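Local coordinates for CBS domain-containing protein (Thermoplasma acidophilum DSM 1728, PDB 1PVM), which is of unknown function but pairs two CBS domains, modules that often bind adenine nucleotides, with a zinc-ribbon-like domain that binds metal, at residues B[99-103]-B[104-108]; B[134-137]-B[138-142]; B[26-29]-B[30-34]; B[73-76]-B[77-81]. One frame throughout, in Å; residues are numbered along the deposited sequence.

Contact 1: residues B[99-103]-B[104-108]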
loop_
_atom_site.group_PDB
_atom_site.type_symbol
_atom_site.label_atom_id
_atom_site.label_comp_id
_atom_site.label_asym_id
_atom_site.label_seq_id
_atom_site.Cartn_x
_atom_site.Cartn_y
_atom_site.Cartn_z
ATOM N N ALA B 99 9.271 1.071 -17.508
ATOM C CA ALA B 99 9.671 2.464 -17.668
ATOM C C ALA B 99 8.501 3.412 -17.403
ATOM O O ALA B 99 8.679 4.472 -16.802
ATOM C CB ALA B 99 10.219 2.688 -19.070
ATOM N N TYR B 100 7.307 3.030 -17.854
ATOM C CA TYR B 100 6.119 3.859 -17.651
ATOM C C TYR B 100 5.778 3.952 -16.168
ATOM O O TYR B 100 5.524 5.034 -15.644
ATOM C CB TYR B 100 4.915 3.285 -18.403
ATOM C CG TYR B 100 3.633 4.050 -18.135
ATOM C CD1 TYR B 100 3.385 5.282 -18.746
ATOM C CD2 TYR B 100 2.687 3.559 -17.237
ATOM C CE1 TYR B 100 2.220 6.006 -18.466
ATOM C CE2 TYR B 100 1.520 4.274 -16.949
ATOM C CZ TYR B 100 1.295 5.494 -17.565
ATOM O OH TYR B 100 0.143 6.193 -17.277
ATOM N N LEU B 101 5.761 2.812 -15.493
ATOM C CA LEU B 101 5.446 2.805 -14.075
ATOM C C LEU B 101 6.470 3.616 -13.279
ATOM O O LEU B 101 6.102 4.458 -12.467
ATOM C CB LEU B 101 5.399 1.368 -13.550
ATOM C CG LEU B 101 4.303 0.455 -14.115
ATOM C CD1 LEU B 101 4.469 -0.947 -13.536
ATOM C CD2 LEU B 101 2.927 1.008 -13.782
ATOM N N SER B 102 7.752 3.365 -13.527
ATOM C CA SER B 102 8.828 4.068 -12.823
ATOM C C SER B 102 8.782 5.585 -13.033
ATOM O O SER B 102 8.976 6.364 -12.094
ATOM C CB SER B 102 10.185 3.521 -13.280
ATOM O OG SER B 102 11.241 4.133 -12.564
ATOM N N GLU B 103 8.526 5.995 -14.271
ATOM C CA GLU B 103 8.432 7.408 -14.635
ATOM C C GLU B 103 7.331 8.129 -13.847
ATOM O O GLU B 103 7.450 9.319 -13.529
ATOM C CB GLU B 103 8.164 7.513 -16.145
ATOM C CG GLU B 103 7.639 8.852 -16.657
ATOM C CD GLU B 103 8.601 10.010 -16.441
ATOM O OE1 GLU B 103 9.824 9.769 -16.334
ATOM O OE2 GLU B 103 8.129 11.173 -16.397
ATOM N N ASN B 104 6.273 7.391 -13.518
ATOM C CA ASN B 104 5.129 7.938 -12.799
ATOM C C ASN B 104 5.034 7.560 -11.324
ATOM O O ASN B 104 4.065 7.922 -10.655
ATOM C CB ASN B 104 3.845 7.516 -13.518
ATOM C CG ASN B 104 3.681 8.198 -14.861
ATOM O OD1 ASN B 104 3.319 9.372 -14.927
ATOM N ND2 ASN B 104 3.965 7.472 -15.940
ATOM N N GLY B 105 6.031 6.844 -10.816
ATOM C CA GLY B 105 6.010 6.432 -9.422
ATOM C C GLY B 105 4.897 5.443 -9.109
ATOM O O GLY B 105 4.453 5.333 -7.966
ATOM N N LEU B 106 4.452 4.711 -10.123
ATOM C CA LEU B 106 3.370 3.735 -9.956
ATOM C C LEU B 106 3.866 2.300 -9.774
ATOM O O LEU B 106 4.986 1.967 -10.163
ATOM C CB LEU B 106 2.453 3.765 -11.187
ATOM C CG LEU B 106 1.773 5.079 -11.571
ATOM C CD1 LEU B 106 1.156 4.949 -12.963
ATOM C CD2 LEU B 106 0.719 5.438 -10.534
ATOM N N GLU B 107 3.030 1.455 -9.178
ATOM C CA GLU B 107 3.377 0.047 -9.033
ATOM C C GLU B 107 2.356 -0.800 -9.802
ATOM O O GLU B 107 2.421 -2.029 -9.811
ATOM C CB GLU B 107 3.470 -0.368 -7.556
ATOM C CG GLU B 107 2.364 0.128 -6.649
ATOM C CD GLU B 107 1.096 -0.686 -6.767
ATOM O OE1 GLU B 107 1.182 -1.932 -6.707
ATOM O OE2 GLU B 107 0.015 -0.078 -6.900
ATOM N N ARG B 108 1.421 -0.115 -10.464
ATOM C CA ARG B 108 0.404 -0.768 -11.291
ATOM C C ARG B 108 -0.276 0.251 -12.198
ATOM O O ARG B 108 -0.249 1.448 -11.928
ATOM C CB ARG B 108 -0.650 -1.466 -10.428
ATOM C CG ARG B 108 -1.660 -0.558 -9.736
ATOM C CD ARG B 108 -2.535 -1.404 -8.811
ATOM N NE ARG B 108 -1.722 -2.034 -7.771
ATOM C CZ ARG B 108 -1.990 -3.198 -7.186
ATOM N NH1 ARG B 108 -3.064 -3.903 -7.525
ATOM N NH2 ARG B 108 -1.170 -3.660 -6.256
#
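One face of the Y100 ring is covered by ND2 of N104, 3.4 Å from CE1 of Y100, displaced toward the rim rather than over the centre, with the ring and amide planes turned 52° apart. L106 comes to the same ring obliquely, its CD1 4.1 Å from CE2. The N104 amide is held in place by the backbone: ND2 gives a bond of 2.9 Å to Y100 O, and N104 N reaches that same oxygen at 3.3 Å, the two donors arriving from opposite faces of the carbonyl plane. CG of N104 stands anti to its own carbonyl carbon (chi1 -69°), which folds the amide back along the helix toward the ring. This is the C-terminal end of helix 94-104, closed by a Schellman motif: G105 takes a positive phi, L106 N bonds to L101 O at 2.9 Å, and G105 N makes a weak bond to S102 O. L101 CD2 packs on L106 CB at 3.8 Å, where the chain heads into strand 108-112. The phenol of Y100 is spoken for by K87 N. Just beyond, R108 grips the E107 carboxylate side-on, NE meeting OE2 at 2.8 Å and NH2 meeting OE1. With an alanine at N104 the ND2 donor is gone, and Y100 O would probably be left to the longer bond from N104 N while the ring face lost part of its cover. The amide thus adds a second donor to Y100 O, beside the Schellman bonds, while covering part of the ring.

Contact 2: residues B[134-137]-B[138-142]; sequences ASIT and DILLS
Water 1 is gripped by three groups of one helical turn: it donates to D138 OD2 at 2.7 Å and to S135 O, and accepts from S135 OG at 2.8 Å. The water therefore joins the side chains of S135 and D138, three residues apart, while also capturing S135 O, which already accepts from I139 N at 3.1 Å. The carboxylate comes to this place because CG of D138 lies anti to the backbone nitrogen (chi1 172°), and its OD2 has a second partner in S102 OG of helix 94-104. All of this belongs to helix 133-145, which comes after helix 124-127 and runs through both segments with regular i to i+4 bonds; the shortest of those crossing between them, L141 N to T137 O, measures 2.8 Å with an N-H...O angle of 160°. The apolar side chains repeat the same spacing. I136 and L140 lie side by side and point the same way, CG2 of the first meeting CD1 of the second at 4.0 Å. T137 and L141 do likewise through CG2 and CD1, also at 4.0 Å, and each leucine tucks its CG against a carbonyl oxygen of the preceding turn, L140 against I136 O and L141 against T137 O. Around the helix, I139 turns to A98 of helix 94-104 and L124 of helix 124-127. The second subunit is met along T137, L140 and L141: T137 OG1 is hydrogen-bonded to S128 OG of that chain, and both leucines pack on its T125.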
loop_
_atom_site.group_PDB
_atom_site.type_symbol
_atom_site.label_atom_id
_atom_site.label_comp_id
_atom_site.label_asym_id
_atom_site.label_seq_id
_atom_site.Cartn_x
_atom_site.Cartn_y
_atom_site.Cartn_z
ATOM N N ALA B 134 17.447 -5.244 -11.372
ATOM C CA ALA B 134 17.609 -3.797 -11.337
ATOM C C ALA B 134 16.334 -3.048 -11.729
ATOM O O ALA B 134 16.023 -1.999 -11.160
ATOM C CB ALA B 134 18.750 -3.385 -12.251
ATOM N N SER B 135 15.596 -3.575 -12.697
ATOM C CA SER B 135 14.378 -2.906 -13.126
ATOM C C SER B 135 13.329 -2.935 -12.010
ATOM O O SER B 135 12.595 -1.959 -11.803
ATOM C CB SER B 135 13.838 -3.566 -14.389
ATOM O OG SER B 135 12.786 -2.798 -14.933
ATOM N N ILE B 136 13.269 -4.052 -11.290
ATOM C CA ILE B 136 12.325 -4.208 -10.185
ATOM C C ILE B 136 12.676 -3.217 -9.073
ATOM O O ILE B 136 11.798 -2.553 -8.529
ATOM C CB ILE B 136 12.357 -5.652 -9.626
ATOM C CG1 ILE B 136 11.804 -6.618 -10.676
ATOM C CG2 ILE B 136 11.545 -5.748 -8.336
ATOM C CD1 ILE B 136 12.057 -8.087 -10.350
ATOM N N THR B 137 13.959 -3.120 -8.742
ATOM C CA THR B 137 14.412 -2.191 -7.709
ATOM C C THR B 137 14.083 -0.751 -8.132
ATOM O O THR B 137 13.674 0.076 -7.310
ATOM C CB THR B 137 15.931 -2.339 -7.479
ATOM O OG1 THR B 137 16.213 -3.686 -7.095
ATOM C CG2 THR B 137 16.410 -1.400 -6.385
ATOM N N ASP B 138 14.252 -0.457 -9.420
ATOM C CA ASP B 138 13.956 0.873 -9.939
ATOM C C ASP B 138 12.496 1.249 -9.692
ATOM O O ASP B 138 12.205 2.329 -9.185
ATOM C CB ASP B 138 14.243 0.940 -11.441
ATOM C CG ASP B 138 13.771 2.247 -12.063
ATOM O OD1 ASP B 138 14.251 3.318 -11.637
ATOM O OD2 ASP B 138 12.916 2.204 -12.969
ATOM N N ILE B 139 11.582 0.361 -10.067
ATOM C CA ILE B 139 10.157 0.608 -9.866
ATOM C C ILE B 139 9.862 0.812 -8.379
ATOM O O ILE B 139 9.118 1.724 -8.007
ATOM C CB ILE B 139 9.311 -0.573 -10.397
ATOM C CG1 ILE B 139 9.446 -0.662 -11.918
ATOM C CG2 ILE B 139 7.843 -0.399 -10.000
ATOM C CD1 ILE B 139 8.738 -1.868 -12.527
ATOM N N LEU B 140 10.453 -0.030 -7.534
ATOM C CA LEU B 140 10.248 0.077 -6.091
ATOM C C LEU B 140 10.731 1.419 -5.541
ATOM O O LEU B 140 10.037 2.049 -4.738
ATOM C CB LEU B 140 10.950 -1.074 -5.363
ATOM C CG LEU B 140 10.312 -2.452 -5.557
ATOM C CD1 LEU B 140 11.226 -3.529 -4.993
ATOM C CD2 LEU B 140 8.947 -2.483 -4.876
ATOM N N LEU B 141 11.906 1.859 -5.981
ATOM C CA LEU B 141 12.452 3.137 -5.526
ATOM C C LEU B 141 11.630 4.311 -6.054
ATOM O O LEU B 141 11.370 5.284 -5.334
ATOM C CB LEU B 141 13.911 3.283 -5.969
ATOM C CG LEU B 141 14.901 2.371 -5.238
ATOM C CD1 LEU B 141 16.294 2.556 -5.816
ATOM C CD2 LEU B 141 14.893 2.693 -3.749
ATOM N N SER B 142 11.214 4.223 -7.311
ATOM C CA SER B 142 10.419 5.293 -7.901
ATOM C C SER B 142 9.047 5.406 -7.246
ATOM O O SER B 142 8.507 6.503 -7.120
ATOM C CB SER B 142 10.254 5.073 -9.404
ATOM O OG SER B 142 11.478 5.297 -10.083
HETATM O O HOH W 1 12.560 -0.080 -14.311
#

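Contact 3: residues B[26-29]-B[30-34]; sequences TTVF and DAVKI
V28 and V32 form the closely packed flank of this first helical turn, lying side by side and pointing the same way, with CG1 of V28 touching CG2 of V32 at 4.1 Å. Beyond them V28 meets F65 of helix 58-65, and the buried F29 and V32 pack on P67 and I66 of the second subunit. The aliphatic chain of K33 marks the border: its CG lies over one face of the F29 ring and only 3.1 Å from F29 O, while its CD reaches ring atom CE2 of F29 at 4.0 Å. From there the lysine runs on to the wet side, where NZ makes a salt bridge of 3.0 Å to D30 OD1. D30 OD2 takes a bond of 2.6 Å from water 2, which in turn accepts from T27 N, and a weaker one from water 3, which also bonds to T27 OG1. T27 is the N-cap of helix 28-38: its OG1 accepts from D30 N at 3.1 Å along a nearly straight line, 167° at the hydrogen. This follows from chi1 of 67°, which holds the hydroxyl between the backbone nitrogen and the carbonyl carbon. T26 adds a methyl, CG2 standing 3.8 Å from D30 CB. A valine in place of T27 has no hydroxyl to receive D30 N, and the first turn would probably lose its cap and water 3 a partner. The helix belongs to the beta-alpha-beta unit between strands 21-23 and 42-46 of the first CBS motif. A carboxylate so near the helix N terminus would probably be favoured by the helix dipole, with K33 balancing part of its charge.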
loop_
_atom_site.group_PDB
_atom_site.type_symbol
_atom_site.label_atom_id
_atom_site.label_comp_id
_atom_site.label_asym_id
_atom_site.label_seq_id
_atom_site.Cartn_x
_atom_site.Cartn_y
_atom_site.Cartn_z
ATOM N N THR B 26 -18.438 5.961 -5.618
ATOM C CA THR B 26 -18.350 4.942 -4.584
ATOM C C THR B 26 -17.492 5.585 -3.490
ATOM O O THR B 26 -16.529 6.283 -3.797
ATOM C CB THR B 26 -17.633 3.680 -5.121
ATOM O OG1 THR B 26 -18.347 3.165 -6.252
ATOM C CG2 THR B 26 -17.553 2.604 -4.046
ATOM N N THR B 27 -17.833 5.376 -2.223
ATOM C CA THR B 27 -17.033 5.968 -1.153
ATOM C C THR B 27 -15.747 5.173 -0.968
ATOM O O THR B 27 -15.638 4.032 -1.427
ATOM C CB THR B 27 -17.782 5.974 0.190
ATOM O OG1 THR B 27 -17.959 4.626 0.643
ATOM C CG2 THR B 27 -19.141 6.647 0.038
ATOM N N VAL B 28 -14.776 5.783 -0.298
ATOM C CA VAL B 28 -13.504 5.125 -0.030
ATOM C C VAL B 28 -13.781 3.891 0.831
ATOM O O VAL B 28 -13.173 2.837 0.644
ATOM C CB VAL B 28 -12.534 6.086 0.704
ATOM C CG1 VAL B 28 -11.337 5.327 1.237
ATOM C CG2 VAL B 28 -12.057 7.165 -0.254
ATOM N N PHE B 29 -14.717 4.025 1.766
ATOM C CA PHE B 29 -15.079 2.916 2.639
ATOM C C PHE B 29 -15.579 1.716 1.830
ATOM O O PHE B 29 -15.125 0.590 2.023
ATOM C CB PHE B 29 -16.169 3.357 3.621
ATOM C CG PHE B 29 -16.635 2.260 4.547
ATOM C CD1 PHE B 29 -15.814 1.797 5.572
ATOM C CD2 PHE B 29 -17.892 1.680 4.383
ATOM C CE1 PHE B 29 -16.232 0.774 6.422
ATOM C CE2 PHE B 29 -18.322 0.654 5.227
ATOM C CZ PHE B 29 -17.486 0.201 6.251
ATOM N N ASP B 30 -16.512 1.951 0.915
ATOM C CA ASP B 30 -17.043 0.853 0.115
ATOM C C ASP B 30 -16.049 0.276 -0.886
ATOM O O ASP B 30 -16.069 -0.922 -1.162
ATOM C CB ASP B 30 -18.322 1.280 -0.613
ATOM C CG ASP B 30 -19.505 1.422 0.330
ATOM O OD1 ASP B 30 -19.525 0.718 1.363
ATOM O OD2 ASP B 30 -20.417 2.224 0.038
ATOM N N ALA B 31 -15.175 1.121 -1.423
ATOM C CA ALA B 31 -14.190 0.653 -2.390
ATOM C C ALA B 31 -13.162 -0.236 -1.705
ATOM O O ALA B 31 -12.779 -1.278 -2.229
ATOM C CB ALA B 31 -13.496 1.844 -3.055
ATOM N N VAL B 32 -12.708 0.182 -0.532
ATOM C CA VAL B 32 -11.719 -0.597 0.199
ATOM C C VAL B 32 -12.288 -1.950 0.631
ATOM O O VAL B 32 -11.548 -2.928 0.726
ATOM C CB VAL B 32 -11.189 0.201 1.410
ATOM C CG1 VAL B 32 -10.411 -0.701 2.344
ATOM C CG2 VAL B 32 -10.297 1.335 0.915
ATOM N N LYS B 33 -13.598 -2.018 0.875
ATOM C CA LYS B 33 -14.220 -3.287 1.252
ATOM C C LYS B 33 -13.983 -4.283 0.120
ATOM O O LYS B 33 -13.697 -5.459 0.352
ATOM C CB LYS B 33 -15.734 -3.139 1.444
ATOM C CG LYS B 33 -16.166 -2.319 2.632
ATOM C CD LYS B 33 -17.676 -2.463 2.858
ATOM C CE LYS B 33 -18.472 -2.095 1.612
ATOM N NZ LYS B 33 -19.945 -2.265 1.788
ATOM N N ILE B 34 -14.123 -3.803 -1.110
ATOM C CA ILE B 34 -13.918 -4.639 -2.286
ATOM C C ILE B 34 -12.454 -5.070 -2.368
ATOM O O ILE B 34 -12.151 -6.222 -2.673
ATOM C CB ILE B 34 -14.314 -3.880 -3.574
ATOM C CG1 ILE B 34 -15.818 -3.591 -3.557
ATOM C CG2 ILE B 34 -13.941 -4.696 -4.809
ATOM C CD1 ILE B 34 -16.295 -2.764 -4.727
HETATM O O HOH W 2 -20.360 3.836 -2.019
HETATM O O HOH W 3 -19.835 4.465 2.521
#

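Contact 4: residues B[73-76]-B[77-81]; sequences DEVP and IRLVM
With CG1 anti to the backbone nitrogen (chi1 179°), V75 presents that methyl to V80, which answers with CG2, itself anti to its carbonyl carbon; the two methyls meet at 3.9 Å and the side chains cross at about a right angle. The same V75 CG1 also touches L79 CD1, at 4.2 Å. Next to it the P76 ring takes two partners on one side. R78 lays its CG against P76 CG at 3.9 Å, and L79 brings CD1 to P76 CD at 4.0 Å, so the aliphatic root of the arginine and the leucine both rest on proline carbons. After the proline the backbone turns: L79 N bonds to P76 O at 3.1 Å, and this opens the short 3-10 turn 77-79. I77 O accepts from both V80 N and M81 N. The guanidinium of R78 makes a cation-pi contact with W24. This segment belongs to the loop between helix 58-65 and strand 87-89. I77 and M81 lie on V45 of strand 42-46, V80 reaches L56 of strand 52-57, and V75 and V80 both pack against F65 of helix 58-65, while L79 meets E184 at the C-terminal end of the chain.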
loop_
_atom_site.group_PDB
_atom_site.type_symbol
_atom_site.label_atom_id
_atom_site.label_comp_id
_atom_site.label_asym_id
_atom_site.label_seq_id
_atom_site.Cartn_x
_atom_site.Cartn_y
_atom_site.Cartn_z
ATOM N N ASP B 73 -16.507 6.922 4.584
ATOM C CA ASP B 73 -17.817 6.935 3.930
ATOM C C ASP B 73 -18.267 8.326 3.475
ATOM O O ASP B 73 -19.365 8.472 2.933
ATOM C CB ASP B 73 -18.891 6.340 4.855
ATOM C CG ASP B 73 -19.239 7.255 6.029
ATOM O OD1 ASP B 73 -18.779 8.418 6.056
ATOM O OD2 ASP B 73 -19.989 6.811 6.928
ATOM N N GLU B 74 -17.428 9.339 3.688
ATOM C CA GLU B 74 -17.767 10.712 3.313
ATOM C C GLU B 74 -16.973 11.223 2.119
ATOM O O GLU B 74 -17.113 12.386 1.727
ATOM C CB GLU B 74 -17.504 11.675 4.472
ATOM C CG GLU B 74 -18.213 11.361 5.766
ATOM C CD GLU B 74 -17.918 12.402 6.838
ATOM O OE1 GLU B 74 -16.721 12.688 7.089
ATOM O OE2 GLU B 74 -18.883 12.933 7.430
ATOM N N VAL B 75 -16.129 10.372 1.550
ATOM C CA VAL B 75 -15.316 10.789 0.418
ATOM C C VAL B 75 -15.457 9.876 -0.791
ATOM O O VAL B 75 -15.143 8.688 -0.715
ATOM C CB VAL B 75 -13.826 10.833 0.801
ATOM C CG1 VAL B 75 -12.990 11.238 -0.412
ATOM C CG2 VAL B 75 -13.611 11.810 1.962
ATOM N N PRO B 76 -15.944 10.416 -1.923
ATOM C CA PRO B 76 -16.099 9.606 -3.138
ATOM C C PRO B 76 -14.708 9.362 -3.723
ATOM O O PRO B 76 -13.857 10.255 -3.694
ATOM C CB PRO B 76 -16.972 10.488 -4.030
ATOM C CG PRO B 76 -16.552 11.872 -3.644
ATOM C CD PRO B 76 -16.453 11.786 -2.132
ATOM N N ILE B 77 -14.471 8.166 -4.259
ATOM C CA ILE B 77 -13.148 7.851 -4.784
ATOM C C ILE B 77 -12.655 8.722 -5.940
ATOM O O ILE B 77 -11.456 8.748 -6.220
ATOM C CB ILE B 77 -13.031 6.350 -5.159
ATOM C CG1 ILE B 77 -14.073 5.958 -6.205
ATOM C CG2 ILE B 77 -13.209 5.500 -3.900
ATOM C CD1 ILE B 77 -13.971 4.500 -6.646
ATOM N N ARG B 78 -13.559 9.446 -6.600
ATOM C CA ARG B 78 -13.154 10.335 -7.694
ATOM C C ARG B 78 -12.146 11.366 -7.176
ATOM O O ARG B 78 -11.297 11.852 -7.923
ATOM C CB ARG B 78 -14.375 11.048 -8.286
ATOM C CG ARG B 78 -15.178 11.834 -7.268
ATOM C CD ARG B 78 -16.589 12.131 -7.765
ATOM N NE ARG B 78 -16.597 13.042 -8.904
ATOM C CZ ARG B 78 -17.683 13.335 -9.615
ATOM N NH1 ARG B 78 -18.849 12.782 -9.302
ATOM N NH2 ARG B 78 -17.603 14.187 -10.631
ATOM N N LEU B 79 -12.235 11.686 -5.888
ATOM C CA LEU B 79 -11.332 12.658 -5.275
ATOM C C LEU B 79 -10.011 12.031 -4.848
ATOM O O LEU B 79 -9.082 12.734 -4.461
ATOM C CB LEU B 79 -11.987 13.278 -4.037
ATOM C CG LEU B 79 -13.279 14.069 -4.240
ATOM C CD1 LEU B 79 -13.772 14.591 -2.903
ATOM C CD2 LEU B 79 -13.028 15.218 -5.201
ATOM N N VAL B 80 -9.929 10.710 -4.935
ATOM C CA VAL B 80 -8.749 9.977 -4.485
ATOM C C VAL B 80 -7.966 9.249 -5.574
ATOM O O VAL B 80 -6.734 9.240 -5.558
ATOM C CB VAL B 80 -9.166 8.944 -3.407
ATOM C CG1 VAL B 80 -7.951 8.218 -2.860
ATOM C CG2 VAL B 80 -9.919 9.650 -2.288
ATOM N N MET B 81 -8.687 8.640 -6.508
ATOM C CA MET B 81 -8.093 7.864 -7.593
ATOM C C MET B 81 -7.030 8.578 -8.412
ATOM O O MET B 81 -6.995 9.806 -8.479
ATOM C CB MET B 81 -9.189 7.431 -8.554
ATOM C CG MET B 81 -9.777 8.604 -9.327
ATOM S SD MET B 81 -11.255 8.155 -10.227
ATOM C CE MET B 81 -12.247 7.556 -8.887
#

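From the N terminus, contact 3 comes first, starting helix 28-38 after strand 21-23. Contact 4 follows in the loop between helix 58-65 and strand 87-89, and the two touch: T26 O meets I77 N and V28 N meets V75 O, probable hydrogen bonds that tie this loop to the helix start. Contact 1 then ends helix 94-104 and turns into strand 108-112, and contact 2 is a stretch of helix 133-145 lying against it through S102, D138 and S142. All four are local and in series, none nesting or crossing. They form two pairs on opposite sides of the chain's centre, with contacts 1 and 3 about 24 Å apart between centres.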